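Local atomic coordinates of MUTM (fpg) protein (Thermus thermophilus, PDB entry 1EE8), a protein that belongs to the MutM (Fpg) family of proteins, which combine a beta-rich N-terminal domain, a helical H2TH domain and a zinc finger. Residues Ala39-Leu45 with Phe56-Val62; Val197-Ala201 with Phe224-His228; Phe130-Phe136 with Ala187-Tyr191. One frame throughout, in Å; residues are numbered along the deposited sequence.

Contact 1 of 3, residues Ala39-Leu45 with Phe56-Val62; sequences AEGRRIL and FALEGGV
Leu-58 (chi1 m, chi2 t) packs its methyls against segment 39-45, CD2 3.6 Å from Ile-44 CG1 and CD1 3.2 Å from Ala-39 CB. Ile-44 and Leu-58 form an antiparallel non-hydrogen-bonded pair (CA to CA 4.7 Å), side chains on the same face. Glu-59 N donates to Arg-43 O (3.0 Å) and Leu-45 N to Ala-57 O (2.7 Å). The N-to-C directions of the short strands 42-45 and 56-58 differ by 129°, a strongly twisted antiparallel pair. This is the open end of the beta hairpin 42-50/53-58 in the N-terminal domain; Gly-41 and Arg-42 both face Leu-22 in a G1 beta bulge. Gly-60 and Gly-61 turn back with positive phi (104° and 74°), and Leu-58 N hydrogen-bonds to Val-62 O (2.9 Å). Arg-42 (chi1 m, chi2 and chi3 t) hydrogen-bonds through NH1 to Glu-59 O (3.1 Å), through NE to Leu-38 O and through NH2 to Glu-40 O of the second subunit. A water joins Arg-43 N (2.8 Å) to Glu-59 OE1 (2.4 Å).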
ATOM      1  N   ALA A  39       2.802   4.205   2.637  1.00 21.55           N
ATOM      2  CA  ALA A  39       3.346   5.480   3.091  1.00 20.99           C
ATOM      3  C   ALA A  39       4.259   6.193   2.103  1.00 21.19           C
ATOM      4  O   ALA A  39       4.495   7.393   2.231  1.00 19.70           O
ATOM      5  CB  ALA A  39       4.107   5.263   4.404  1.00 20.85           C
ATOM      6  N   GLU A  40       4.768   5.463   1.120  1.00 21.07           N
ATOM      7  CA  GLU A  40       5.700   6.037   0.159  1.00 21.21           C
ATOM      8  C   GLU A  40       5.160   7.116  -0.777  1.00 21.96           C
ATOM      9  O   GLU A  40       4.036   7.032  -1.287  1.00 20.89           O
ATOM     10  CB  GLU A  40       6.353   4.912  -0.648  1.00 22.66           C
ATOM     11  CG  GLU A  40       7.190   3.983   0.222  1.00 24.28           C
ATOM     12  CD  GLU A  40       7.880   2.891  -0.576  1.00 26.09           C
ATOM     13  OE1 GLU A  40       8.986   2.476  -0.176  1.00 27.15           O
ATOM     14  OE2 GLU A  40       7.317   2.444  -1.594  1.00 26.37           O
ATOM     15  N   GLY A  41       5.983   8.141  -0.979  1.00 20.77           N
ATOM     16  CA  GLY A  41       5.628   9.243  -1.845  1.00 22.58           C
ATOM     17  C   GLY A  41       4.612  10.183  -1.237  1.00 21.90           C
ATOM     18  O   GLY A  41       3.759  10.704  -1.938  1.00 21.68           O
ATOM     19  N   ARG A  42       4.701  10.400   0.070  1.00 22.16           N
ATOM     20  CA  ARG A  42       3.767  11.282   0.755  1.00 21.90           C
ATOM     21  C   ARG A  42       4.544  12.198   1.685  1.00 23.32           C
ATOM     22  O   ARG A  42       5.575  11.805   2.245  1.00 23.12           O
ATOM     23  CB  ARG A  42       2.767  10.464   1.582  1.00 22.28           C
ATOM     24  CG  ARG A  42       1.917   9.491   0.789  1.00 20.33           C
ATOM     25  CD  ARG A  42       1.069   8.666   1.728  1.00 20.19           C
ATOM     26  NE  ARG A  42       0.324   7.617   1.033  1.00 18.97           N
ATOM     27  CZ  ARG A  42      -0.805   7.805   0.354  1.00 17.82           C
ATOM     28  NH1 ARG A  42      -1.353   9.004   0.260  1.00 17.95           N
ATOM     29  NH2 ARG A  42      -1.390   6.776  -0.228  1.00 18.98           N
ATOM     30  N   ARG A  43       4.057  13.417   1.860  1.00 23.83           N
ATOM     31  CA  ARG A  43       4.743  14.343   2.746  1.00 25.29           C
ATOM     32  C   ARG A  43       4.358  14.050   4.180  1.00 24.45           C
ATOM     33  O   ARG A  43       3.237  13.630   4.461  1.00 24.77           O
ATOM     34  CB  ARG A  43       4.402  15.785   2.390  1.00 27.85           C
ATOM     35  CG  ARG A  43       5.050  16.226   1.098  1.00 33.04           C
ATOM     36  CD  ARG A  43       4.673  17.641   0.710  1.00 35.05           C
ATOM     37  NE  ARG A  43       5.264  17.976  -0.581  1.00 38.44           N
ATOM     38  CZ  ARG A  43       6.551  18.260  -0.769  1.00 39.84           C
ATOM     39  NH1 ARG A  43       7.395  18.262   0.258  1.00 40.86           N
ATOM     40  NH2 ARG A  43       6.999  18.518  -1.994  1.00 40.36           N
ATOM     41  N   ILE A  44       5.313  14.238   5.080  1.00 23.79           N
ATOM     42  CA  ILE A  44       5.084  14.004   6.494  1.00 23.17           C
ATOM     43  C   ILE A  44       4.468  15.272   7.075  1.00 23.38           C
ATOM     44  O   ILE A  44       5.113  16.318   7.111  1.00 24.00           O
ATOM     45  CB  ILE A  44       6.411  13.693   7.213  1.00 22.42           C
ATOM     46  CG1 ILE A  44       7.023  12.417   6.617  1.00 21.35           C
ATOM     47  CG2 ILE A  44       6.175  13.551   8.716  1.00 20.90           C
ATOM     48  CD1 ILE A  44       8.351  12.023   7.223  1.00 23.19           C
ATOM     49  N   LEU A  45       3.223  15.166   7.523  1.00 23.73           N
ATOM     50  CA  LEU A  45       2.505  16.301   8.090  1.00 25.44           C
ATOM     51  C   LEU A  45       2.654  16.439   9.599  1.00 26.63           C
ATOM     52  O   LEU A  45       2.519  17.531  10.146  1.00 26.75           O
ATOM     53  CB  LEU A  45       1.028  16.198   7.730  1.00 25.43           C
ATOM     54  CG  LEU A  45       0.771  16.052   6.226  1.00 25.06           C
ATOM     55  CD1 LEU A  45      -0.727  16.036   5.959  1.00 23.60           C
ATOM     56  CD2 LEU A  45       1.440  17.197   5.480  1.00 23.77           C
ATOM     57  N   PHE A  56       3.583   8.601  12.160  1.00 23.84           N
ATOM     58  CA  PHE A  56       3.911   9.602  11.161  1.00 24.42           C
ATOM     59  C   PHE A  56       2.628   9.842  10.367  1.00 23.82           C
ATOM     60  O   PHE A  56       2.110   8.921   9.725  1.00 23.99           O
ATOM     61  CB  PHE A  56       5.009   9.092  10.222  1.00 25.16           C
ATOM     62  CG  PHE A  56       6.354   8.959  10.874  1.00 25.93           C
ATOM     63  CD1 PHE A  56       7.276  10.000  10.818  1.00 26.31           C
ATOM     64  CD2 PHE A  56       6.696   7.799  11.564  1.00 26.34           C
ATOM     65  CE1 PHE A  56       8.521   9.887  11.442  1.00 27.70           C
ATOM     66  CE2 PHE A  56       7.934   7.677  12.188  1.00 27.18           C
ATOM     67  CZ  PHE A  56       8.847   8.726  12.127  1.00 27.62           C
ATOM     68  N   ALA A  57       2.097  11.058  10.441  1.00 23.48           N
ATOM     69  CA  ALA A  57       0.885  11.401   9.697  1.00 22.51           C
ATOM     70  C   ALA A  57       1.336  11.823   8.303  1.00 22.27           C
ATOM     71  O   ALA A  57       2.127  12.756   8.146  1.00 21.41           O
ATOM     72  CB  ALA A  57       0.137  12.539  10.384  1.00 24.25           C
ATOM     73  N   LEU A  58       0.826  11.128   7.292  1.00 23.08           N
ATOM     74  CA  LEU A  58       1.203  11.393   5.914  1.00 23.39           C
ATOM     75  C   LEU A  58       0.058  11.941   5.074  1.00 23.92           C
ATOM     76  O   LEU A  58      -1.087  11.506   5.190  1.00 24.85           O
ATOM     77  CB  LEU A  58       1.736  10.104   5.292  1.00 23.15           C
ATOM     78  CG  LEU A  58       2.820   9.460   6.161  1.00 24.33           C
ATOM     79  CD1 LEU A  58       3.129   8.063   5.660  1.00 23.09           C
ATOM     80  CD2 LEU A  58       4.067  10.343   6.151  1.00 24.31           C
ATOM     81  N   GLU A  59       0.384  12.896   4.218  1.00 25.54           N
ATOM     82  CA  GLU A  59      -0.600  13.519   3.348  1.00 26.66           C
ATOM     83  C   GLU A  59      -1.366  12.454   2.566  1.00 26.24           C
ATOM     84  O   GLU A  59      -0.771  11.531   2.014  1.00 25.46           O
ATOM     85  CB  GLU A  59       0.119  14.467   2.398  1.00 30.02           C
ATOM     86  CG  GLU A  59      -0.784  15.377   1.597  1.00 34.92           C
ATOM     87  CD  GLU A  59       0.009  16.454   0.886  1.00 37.47           C
ATOM     88  OE1 GLU A  59       0.930  16.105   0.115  1.00 38.79           O
ATOM     89  OE2 GLU A  59      -0.286  17.649   1.101  1.00 39.91           O
ATOM     90  N   GLY A  60      -2.691  12.571   2.529  1.00 26.04           N
ATOM     91  CA  GLY A  60      -3.480  11.598   1.800  1.00 24.63           C
ATOM     92  C   GLY A  60      -4.198  10.595   2.683  1.00 25.28           C
ATOM     93  O   GLY A  60      -4.705   9.581   2.197  1.00 25.10           O
ATOM     94  N   GLY A  61      -4.228  10.866   3.984  1.00 25.22           N
ATOM     95  CA  GLY A  61      -4.921   9.993   4.916  1.00 24.87           C
ATOM     96  C   GLY A  61      -4.252   8.675   5.250  1.00 23.83           C
ATOM     97  O   GLY A  61      -4.920   7.655   5.392  1.00 24.65           O
ATOM     98  N   VAL A  62      -2.932   8.697   5.384  1.00 23.53           N
ATOM     99  CA  VAL A  62      -2.172   7.499   5.711  1.00 21.00           C
ATOM    100  C   VAL A  62      -1.332   7.727   6.966  1.00 20.42           C
ATOM    101  O   VAL A  62      -0.960   8.860   7.277  1.00 20.63           O
ATOM    102  CB  VAL A  62      -1.217   7.118   4.547  1.00 22.34           C
ATOM    103  CG1 VAL A  62      -0.163   6.142   5.033  1.00 20.59           C
ATOM    104  CG2 VAL A  62      -2.017   6.504   3.389  1.00 22.77           C
TER
HETATM  105  O   HOH W   1       2.307  14.159  -0.225  1.00 25.81           O

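Contact 2 of 3, residues Val197-Ala201 with Phe224-His228; sequences VLAEA and FQTRH
A mostly buried contact between a helix and a loop, it sets the Phe-224 ring against the C-terminal part of helix 184-203, with a salt bridge beside it. Segment 197-201 is regular helix, with Ala-201 N bonded to Val-197 O at 2.7 Å. Across from it, residues 224-227 take helix-like backbone angles but lack the regular helical bonding pattern; Arg-227 N reaches Phe-224 O at 2.7 Å. The backbones come closest at Ala-201 and Phe-224, whose CA atoms are 5.4 Å apart.

Phe-224 points toward the helix with chi1 t and chi2 -102°, which lays a ring face on Ala-201: the CB is 3.9 Å from the ring centroid and only 13° off the normal, a CH-pi contact. Ala-201 CA also approaches Phe-224 CD2 to 3.4 Å. The far end of the ring meets Val-197 CG1 at 3.7 Å from CZ, and Glu-200 CB lies 3.6 Å from CE2, so three helix residues spaced over one turn line the ring. Beside it, Glu-200 (chi1 m, chi2 t) forms a salt bridge from OE1 to Arg-227 NH1 at 3.0 Å, near the guanidinium plane; its OE2 pairs with Arg-170 of helix 161-170, on which Val-197 also packs. The helix is the last long one of the H2TH domain in the Fpg-type fold, and the segment leading on to the zinc finger packs on it through one aromatic ring.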
ATOM      1  N   VAL A 197       7.455  11.912  37.415  1.00 26.70           N
ATOM      2  CA  VAL A 197       8.565  11.134  36.879  1.00 25.89           C
ATOM      3  C   VAL A 197       8.565  11.162  35.357  1.00 25.07           C
ATOM      4  O   VAL A 197       9.607  11.338  34.730  1.00 24.99           O
ATOM      5  CB  VAL A 197       8.516   9.665  37.371  1.00 26.58           C
ATOM      6  CG1 VAL A 197       9.610   8.848  36.702  1.00 27.78           C
ATOM      7  CG2 VAL A 197       8.701   9.622  38.875  1.00 26.40           C
ATOM      8  N   LEU A 198       7.393  11.005  34.759  1.00 24.41           N
ATOM      9  CA  LEU A 198       7.303  11.013  33.306  1.00 24.31           C
ATOM     10  C   LEU A 198       7.674  12.388  32.778  1.00 24.98           C
ATOM     11  O   LEU A 198       8.470  12.509  31.846  1.00 23.57           O
ATOM     12  CB  LEU A 198       5.890  10.627  32.857  1.00 22.73           C
ATOM     13  CG  LEU A 198       5.458   9.178  33.125  1.00 22.92           C
ATOM     14  CD1 LEU A 198       4.007   8.981  32.662  1.00 22.33           C
ATOM     15  CD2 LEU A 198       6.383   8.208  32.381  1.00 22.12           C
ATOM     16  N   ALA A 199       7.108  13.424  33.392  1.00 25.30           N
ATOM     17  CA  ALA A 199       7.387  14.796  32.980  1.00 26.49           C
ATOM     18  C   ALA A 199       8.882  15.068  33.108  1.00 26.53           C
ATOM     19  O   ALA A 199       9.486  15.678  32.231  1.00 25.92           O
ATOM     20  CB  ALA A 199       6.583  15.789  33.846  1.00 25.93           C
ATOM     21  N   GLU A 200       9.479  14.603  34.204  1.00 26.97           N
ATOM     22  CA  GLU A 200      10.908  14.789  34.419  1.00 26.98           C
ATOM     23  C   GLU A 200      11.728  13.997  33.394  1.00 25.82           C
ATOM     24  O   GLU A 200      12.690  14.515  32.821  1.00 23.18           O
ATOM     25  CB  GLU A 200      11.292  14.359  35.841  1.00 29.78           C
ATOM     26  CG  GLU A 200      10.891  15.365  36.919  1.00 32.30           C
ATOM     27  CD  GLU A 200      11.147  14.861  38.331  1.00 35.33           C
ATOM     28  OE1 GLU A 200      12.154  14.148  38.539  1.00 36.67           O
ATOM     29  OE2 GLU A 200      10.347  15.195  39.235  1.00 36.91           O
ATOM     30  N   ALA A 201      11.336  12.747  33.160  1.00 25.14           N
ATOM     31  CA  ALA A 201      12.041  11.894  32.207  1.00 26.18           C
ATOM     32  C   ALA A 201      12.029  12.534  30.823  1.00 27.44           C
ATOM     33  O   ALA A 201      13.016  12.470  30.091  1.00 28.27           O
ATOM     34  CB  ALA A 201      11.390  10.521  32.156  1.00 26.75           C
ATOM     35  N   PHE A 224      18.006  10.915  32.191  1.00 31.18           N
ATOM     36  CA  PHE A 224      17.155  10.708  33.364  1.00 30.40           C
ATOM     37  C   PHE A 224      17.678   9.593  34.248  1.00 29.92           C
ATOM     38  O   PHE A 224      17.322   9.513  35.425  1.00 30.22           O
ATOM     39  CB  PHE A 224      15.714  10.387  32.949  1.00 28.75           C
ATOM     40  CG  PHE A 224      14.753  10.313  34.108  1.00 27.43           C
ATOM     41  CD1 PHE A 224      14.335   9.084  34.610  1.00 26.66           C
ATOM     42  CD2 PHE A 224      14.286  11.476  34.711  1.00 26.79           C
ATOM     43  CE1 PHE A 224      13.464   9.014  35.700  1.00 25.96           C
ATOM     44  CE2 PHE A 224      13.417  11.422  35.797  1.00 26.86           C
ATOM     45  CZ  PHE A 224      13.004  10.187  36.295  1.00 26.58           C
ATOM     46  N   GLN A 225      18.525   8.736  33.687  1.00 29.36           N
ATOM     47  CA  GLN A 225      19.079   7.624  34.450  1.00 30.57           C
ATOM     48  C   GLN A 225      19.829   8.096  35.694  1.00 31.15           C
ATOM     49  O   GLN A 225      20.039   7.318  36.626  1.00 31.15           O
ATOM     50  CB  GLN A 225      19.998   6.760  33.570  1.00 30.74           C
ATOM     51  CG  GLN A 225      21.238   7.459  33.012  1.00 32.36           C
ATOM     52  CD  GLN A 225      20.962   8.229  31.729  1.00 32.36           C
ATOM     53  OE1 GLN A 225      19.818   8.359  31.302  1.00 31.58           O
ATOM     54  NE2 GLN A 225      22.021   8.748  31.108  1.00 32.96           N
ATOM     55  N   THR A 226      20.224   9.369  35.713  1.00 32.05           N
ATOM     56  CA  THR A 226      20.936   9.932  36.858  1.00 33.15           C
ATOM     57  C   THR A 226      19.951  10.205  37.989  1.00 33.94           C
ATOM     58  O   THR A 226      20.344  10.350  39.149  1.00 35.37           O
ATOM     59  CB  THR A 226      21.661  11.252  36.494  1.00 33.03           C
ATOM     60  OG1 THR A 226      20.699  12.258  36.154  1.00 34.59           O
ATOM     61  CG2 THR A 226      22.598  11.035  35.304  1.00 33.58           C
ATOM     62  N   ARG A 227      18.668  10.268  37.644  1.00 33.04           N
ATOM     63  CA  ARG A 227      17.613  10.510  38.623  1.00 32.73           C
ATOM     64  C   ARG A 227      17.007   9.189  39.105  1.00 31.89           C
ATOM     65  O   ARG A 227      16.155   9.184  39.995  1.00 32.23           O
ATOM     66  CB  ARG A 227      16.498  11.370  38.014  1.00 34.81           C
ATOM     67  CG  ARG A 227      16.920  12.750  37.510  1.00 36.64           C
ATOM     68  CD  ARG A 227      17.286  13.689  38.646  1.00 39.19           C
ATOM     69  NE  ARG A 227      17.247  15.091  38.232  1.00 40.89           N
ATOM     70  CZ  ARG A 227      16.134  15.745  37.901  1.00 42.16           C
ATOM     71  NH1 ARG A 227      14.961  15.128  37.934  1.00 42.65           N
ATOM     72  NH2 ARG A 227      16.192  17.018  37.530  1.00 42.34           N
ATOM     73  N   HIS A 228      17.429   8.073  38.512  1.00 29.36           N
ATOM     74  CA  HIS A 228      16.900   6.771  38.913  1.00 28.22           C
ATOM     75  C   HIS A 228      17.202   6.464  40.372  1.00 28.02           C
ATOM     76  O   HIS A 228      18.345   6.567  40.818  1.00 27.55           O
ATOM     77  CB  HIS A 228      17.472   5.653  38.042  1.00 28.17           C
ATOM     78  CG  HIS A 228      16.950   5.655  36.639  1.00 27.63           C
ATOM     79  ND1 HIS A 228      17.272   4.677  35.725  1.00 28.27           N
ATOM     80  CD2 HIS A 228      16.145   6.528  35.989  1.00 27.43           C
ATOM     81  CE1 HIS A 228      16.689   4.948  34.570  1.00 29.60           C
ATOM     82  NE2 HIS A 228      15.999   6.067  34.704  1.00 27.12           N
TER

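Contact 3 of 3, residues Phe130-Phe136 with Ala187-Tyr191; sequences FAFPGFF and ARRLY
Four aromatic residues, Phe-130, Phe-132, Phe-135 and Tyr-191, gather in one cluster: Phe-132 and Phe-135 from the first turn of helix 132-140, Phe-130 from the position before its N-cap, and Tyr-191 from helix 184-203. The short axes of 132-136 and 187-191 cross at 114° and come no closer than 10.3 Å, a separation that large side chains fill. CA atoms are nearest at Phe-132 with Tyr-191 (6.8 Å) and Phe-136 with Ala-187 (6.2 Å). Ala-131 holds the N-cap position, and its O accepts from Phe-135 N (3.1 Å).

Tyr-191 (chi1 t, chi2 79°) is central. Phe-132 (chi1 t) turns its ring edge to the tyrosine face in a T-shaped pair, centroids 5.7 Å apart and planes at 81°, and its CB sits 4.2 Å from the Tyr-191 ring centroid, 4° off the normal. Phe-130 lies nearly parallel to Tyr-191 (29°) but slid aside, centroids 5.0 Å apart, so overlap is slight. Tyr-191 OH donates to Phe-130 O at 2.7 Å, tying the helix to the residue just before the N-cap. Phe-135 CD1 is 4.0 Å from Tyr-191 CD1. Over one face of the Phe-132 ring, Arg-188 CG makes a CH-pi contact, 3.6 Å from the ring centroid, while the Arg-188 guanidinium pairs with Glu-184. Phe-136 CD1 meets Ala-187 CB at 3.4 Å, and Phe-135 CZ lies 4.1 Å from Leu-190 CG. Within the H2TH domain, helix 184-203 thus touches both helix 132-140 and, through Leu-190 on Leu-146 and Leu-150, helix 146-152.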
ATOM      1  N   PHE A 130      -5.844  12.600  31.675  1.00 38.72           N
ATOM      2  CA  PHE A 130      -5.447  11.648  32.708  1.00 38.40           C
ATOM      3  C   PHE A 130      -5.953  12.224  34.032  1.00 38.63           C
ATOM      4  O   PHE A 130      -5.317  13.113  34.610  1.00 38.68           O
ATOM      5  CB  PHE A 130      -3.923  11.504  32.743  1.00 38.17           C
ATOM      6  CG  PHE A 130      -3.433  10.453  33.703  1.00 38.34           C
ATOM      7  CD1 PHE A 130      -2.373  10.718  34.562  1.00 37.46           C
ATOM      8  CD2 PHE A 130      -4.028   9.198  33.746  1.00 37.65           C
ATOM      9  CE1 PHE A 130      -1.916   9.750  35.449  1.00 37.14           C
ATOM     10  CE2 PHE A 130      -3.579   8.226  34.627  1.00 37.54           C
ATOM     11  CZ  PHE A 130      -2.521   8.502  35.483  1.00 37.79           C
ATOM     12  N   ALA A 131      -7.095  11.716  34.498  1.00 37.74           N
ATOM     13  CA  ALA A 131      -7.724  12.195  35.730  1.00 37.38           C
ATOM     14  C   ALA A 131      -7.711  11.188  36.875  1.00 37.05           C
ATOM     15  O   ALA A 131      -7.800   9.978  36.662  1.00 36.90           O
ATOM     16  CB  ALA A 131      -9.160  12.621  35.437  1.00 37.76           C
ATOM     17  N   PHE A 132      -7.631  11.707  38.098  1.00 36.23           N
ATOM     18  CA  PHE A 132      -7.574  10.870  39.290  1.00 35.59           C
ATOM     19  C   PHE A 132      -8.794   9.973  39.540  1.00 35.53           C
ATOM     20  O   PHE A 132      -8.644   8.803  39.904  1.00 34.99           O
ATOM     21  CB  PHE A 132      -7.302  11.742  40.523  1.00 35.73           C
ATOM     22  CG  PHE A 132      -7.167  10.958  41.792  1.00 35.94           C
ATOM     23  CD1 PHE A 132      -8.217  10.899  42.703  1.00 35.36           C
ATOM     24  CD2 PHE A 132      -6.015  10.222  42.045  1.00 35.16           C
ATOM     25  CE1 PHE A 132      -8.126  10.114  43.845  1.00 36.39           C
ATOM     26  CE2 PHE A 132      -5.913   9.433  43.182  1.00 36.54           C
ATOM     27  CZ  PHE A 132      -6.968   9.375  44.086  1.00 36.94           C
ATOM     28  N   PRO A 133     -10.015  10.505  39.360  1.00 35.64           N
ATOM     29  CA  PRO A 133     -11.202   9.674  39.588  1.00 35.86           C
ATOM     30  C   PRO A 133     -11.136   8.364  38.802  1.00 35.22           C
ATOM     31  O   PRO A 133     -11.285   7.279  39.371  1.00 36.04           O
ATOM     32  CB  PRO A 133     -12.344  10.579  39.127  1.00 37.05           C
ATOM     33  CG  PRO A 133     -11.837  11.949  39.508  1.00 36.64           C
ATOM     34  CD  PRO A 133     -10.397  11.888  39.027  1.00 35.50           C
ATOM     35  N   GLY A 134     -10.910   8.475  37.496  1.00 34.92           N
ATOM     36  CA  GLY A 134     -10.817   7.295  36.656  1.00 34.15           C
ATOM     37  C   GLY A 134      -9.655   6.415  37.076  1.00 34.59           C
ATOM     38  O   GLY A 134      -9.796   5.196  37.200  1.00 33.44           O
ATOM     39  N   PHE A 135      -8.502   7.040  37.304  1.00 34.43           N
ATOM     40  CA  PHE A 135      -7.307   6.317  37.722  1.00 34.79           C
ATOM     41  C   PHE A 135      -7.585   5.548  39.004  1.00 35.40           C
ATOM     42  O   PHE A 135      -7.337   4.342  39.086  1.00 34.40           O
ATOM     43  CB  PHE A 135      -6.140   7.297  37.927  1.00 34.47           C
ATOM     44  CG  PHE A 135      -4.886   6.648  38.457  1.00 34.12           C
ATOM     45  CD1 PHE A 135      -4.465   6.882  39.765  1.00 34.14           C
ATOM     46  CD2 PHE A 135      -4.138   5.788  37.654  1.00 33.71           C
ATOM     47  CE1 PHE A 135      -3.311   6.269  40.268  1.00 33.46           C
ATOM     48  CE2 PHE A 135      -2.985   5.169  38.144  1.00 34.25           C
ATOM     49  CZ  PHE A 135      -2.572   5.412  39.456  1.00 33.88           C
ATOM     50  N   PHE A 136      -8.118   6.247  40.002  1.00 36.70           N
ATOM     51  CA  PHE A 136      -8.436   5.629  41.281  1.00 38.07           C
ATOM     52  C   PHE A 136      -9.430   4.483  41.079  1.00 37.93           C
ATOM     53  O   PHE A 136      -9.211   3.372  41.570  1.00 37.53           O
ATOM     54  CB  PHE A 136      -9.000   6.687  42.246  1.00 39.47           C
ATOM     55  CG  PHE A 136      -9.262   6.169  43.636  1.00 41.33           C
ATOM     56  CD1 PHE A 136      -8.336   5.351  44.277  1.00 41.93           C
ATOM     57  CD2 PHE A 136     -10.425   6.517  44.313  1.00 42.33           C
ATOM     58  CE1 PHE A 136      -8.566   4.885  45.572  1.00 42.80           C
ATOM     59  CE2 PHE A 136     -10.664   6.057  45.609  1.00 42.72           C
ATOM     60  CZ  PHE A 136      -9.733   5.240  46.240  1.00 42.55           C
ATOM     61  N   ALA A 187      -3.339   6.345  46.536  1.00 29.60           N
ATOM     62  CA  ALA A 187      -3.578   6.459  45.102  1.00 29.47           C
ATOM     63  C   ALA A 187      -3.212   7.846  44.598  1.00 29.46           C
ATOM     64  O   ALA A 187      -2.690   7.990  43.496  1.00 29.52           O
ATOM     65  CB  ALA A 187      -5.037   6.157  44.778  1.00 28.49           C
ATOM     66  N   ARG A 188      -3.497   8.872  45.392  1.00 29.93           N
ATOM     67  CA  ARG A 188      -3.157  10.230  44.978  1.00 29.44           C
ATOM     68  C   ARG A 188      -1.634  10.419  44.894  1.00 27.96           C
ATOM     69  O   ARG A 188      -1.144  11.170  44.050  1.00 26.34           O
ATOM     70  CB  ARG A 188      -3.763  11.269  45.934  1.00 32.35           C
ATOM     71  CG  ARG A 188      -5.246  11.564  45.682  1.00 35.17           C
ATOM     72  CD  ARG A 188      -5.612  13.004  46.059  1.00 39.80           C
ATOM     73  NE  ARG A 188      -7.003  13.342  45.729  1.00 42.64           N
ATOM     74  CZ  ARG A 188      -8.067  12.884  46.387  1.00 42.93           C
ATOM     75  NH1 ARG A 188      -7.910  12.068  47.420  1.00 44.10           N
ATOM     76  NH2 ARG A 188      -9.288  13.234  46.007  1.00 43.67           N
ATOM     77  N   ARG A 189      -0.887   9.751  45.773  1.00 27.09           N
ATOM     78  CA  ARG A 189       0.571   9.865  45.743  1.00 26.63           C
ATOM     79  C   ARG A 189       1.116   9.217  44.473  1.00 25.78           C
ATOM     80  O   ARG A 189       1.991   9.768  43.805  1.00 25.62           O
ATOM     81  CB  ARG A 189       1.206   9.184  46.955  1.00 27.43           C
ATOM     82  CG  ARG A 189       1.047   9.930  48.258  1.00 28.79           C
ATOM     83  CD  ARG A 189       2.304   9.791  49.105  1.00 28.64           C
ATOM     84  NE  ARG A 189       2.628   8.401  49.414  1.00 27.54           N
ATOM     85  CZ  ARG A 189       1.996   7.667  50.320  1.00 28.91           C
ATOM     86  NH1 ARG A 189       2.367   6.410  50.530  1.00 29.10           N
ATOM     87  NH2 ARG A 189       0.996   8.190  51.022  1.00 29.58           N
ATOM     88  N   LEU A 190       0.592   8.039  44.149  1.00 25.68           N
ATOM     89  CA  LEU A 190       1.018   7.315  42.962  1.00 26.10           C
ATOM     90  C   LEU A 190       0.652   8.102  41.702  1.00 27.04           C
ATOM     91  O   LEU A 190       1.407   8.125  40.724  1.00 27.98           O
ATOM     92  CB  LEU A 190       0.369   5.930  42.939  1.00 26.29           C
ATOM     93  CG  LEU A 190       0.791   4.992  41.804  1.00 26.28           C
ATOM     94  CD1 LEU A 190       2.310   4.943  41.716  1.00 26.51           C
ATOM     95  CD2 LEU A 190       0.222   3.606  42.049  1.00 25.34           C
ATOM     96  N   TYR A 191      -0.506   8.756  41.737  1.00 27.20           N
ATOM     97  CA  TYR A 191      -0.984   9.560  40.613  1.00 26.12           C
ATOM     98  C   TYR A 191      -0.023  10.705  40.344  1.00 26.29           C
ATOM     99  O   TYR A 191       0.378  10.943  39.209  1.00 26.65           O
ATOM    100  CB  TYR A 191      -2.374  10.130  40.928  1.00 26.94           C
ATOM    101  CG  TYR A 191      -2.920  11.094  39.890  1.00 28.53           C
ATOM    102  CD1 TYR A 191      -3.483  10.630  38.699  1.00 30.23           C
ATOM    103  CD2 TYR A 191      -2.865  12.471  40.097  1.00 29.93           C
ATOM    104  CE1 TYR A 191      -3.979  11.515  37.741  1.00 30.92           C
ATOM    105  CE2 TYR A 191      -3.356  13.363  39.151  1.00 31.30           C
ATOM    106  CZ  TYR A 191      -3.914  12.879  37.974  1.00 32.92           C
ATOM    107  OH  TYR A 191      -4.416  13.759  37.040  1.00 33.18           O
TER

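Contacts 2 and 3 share helix 184-203, at positions 197-201 and 187-191, with nearest atoms about 7 Å apart. Contact 1 stands alone in the beta-rich N-terminal domain, its centre 33 Å from that of contact 2 and 37 Å from that of contact 3. Chemistry follows place: contact 1, which alone borders the second subunit, has backbone hydrogen bonds between strands besides its side-chain packing; in contacts 2 and 3 no backbone-to-backbone bond crosses, and side chains make the join. Contacts 1 and 2 are mainly buried, although both include charged groups, some buried (Arg-42) and some exposed (Glu-59, Arg-227); contact 3 is partly buried, and richest in aromatic rings.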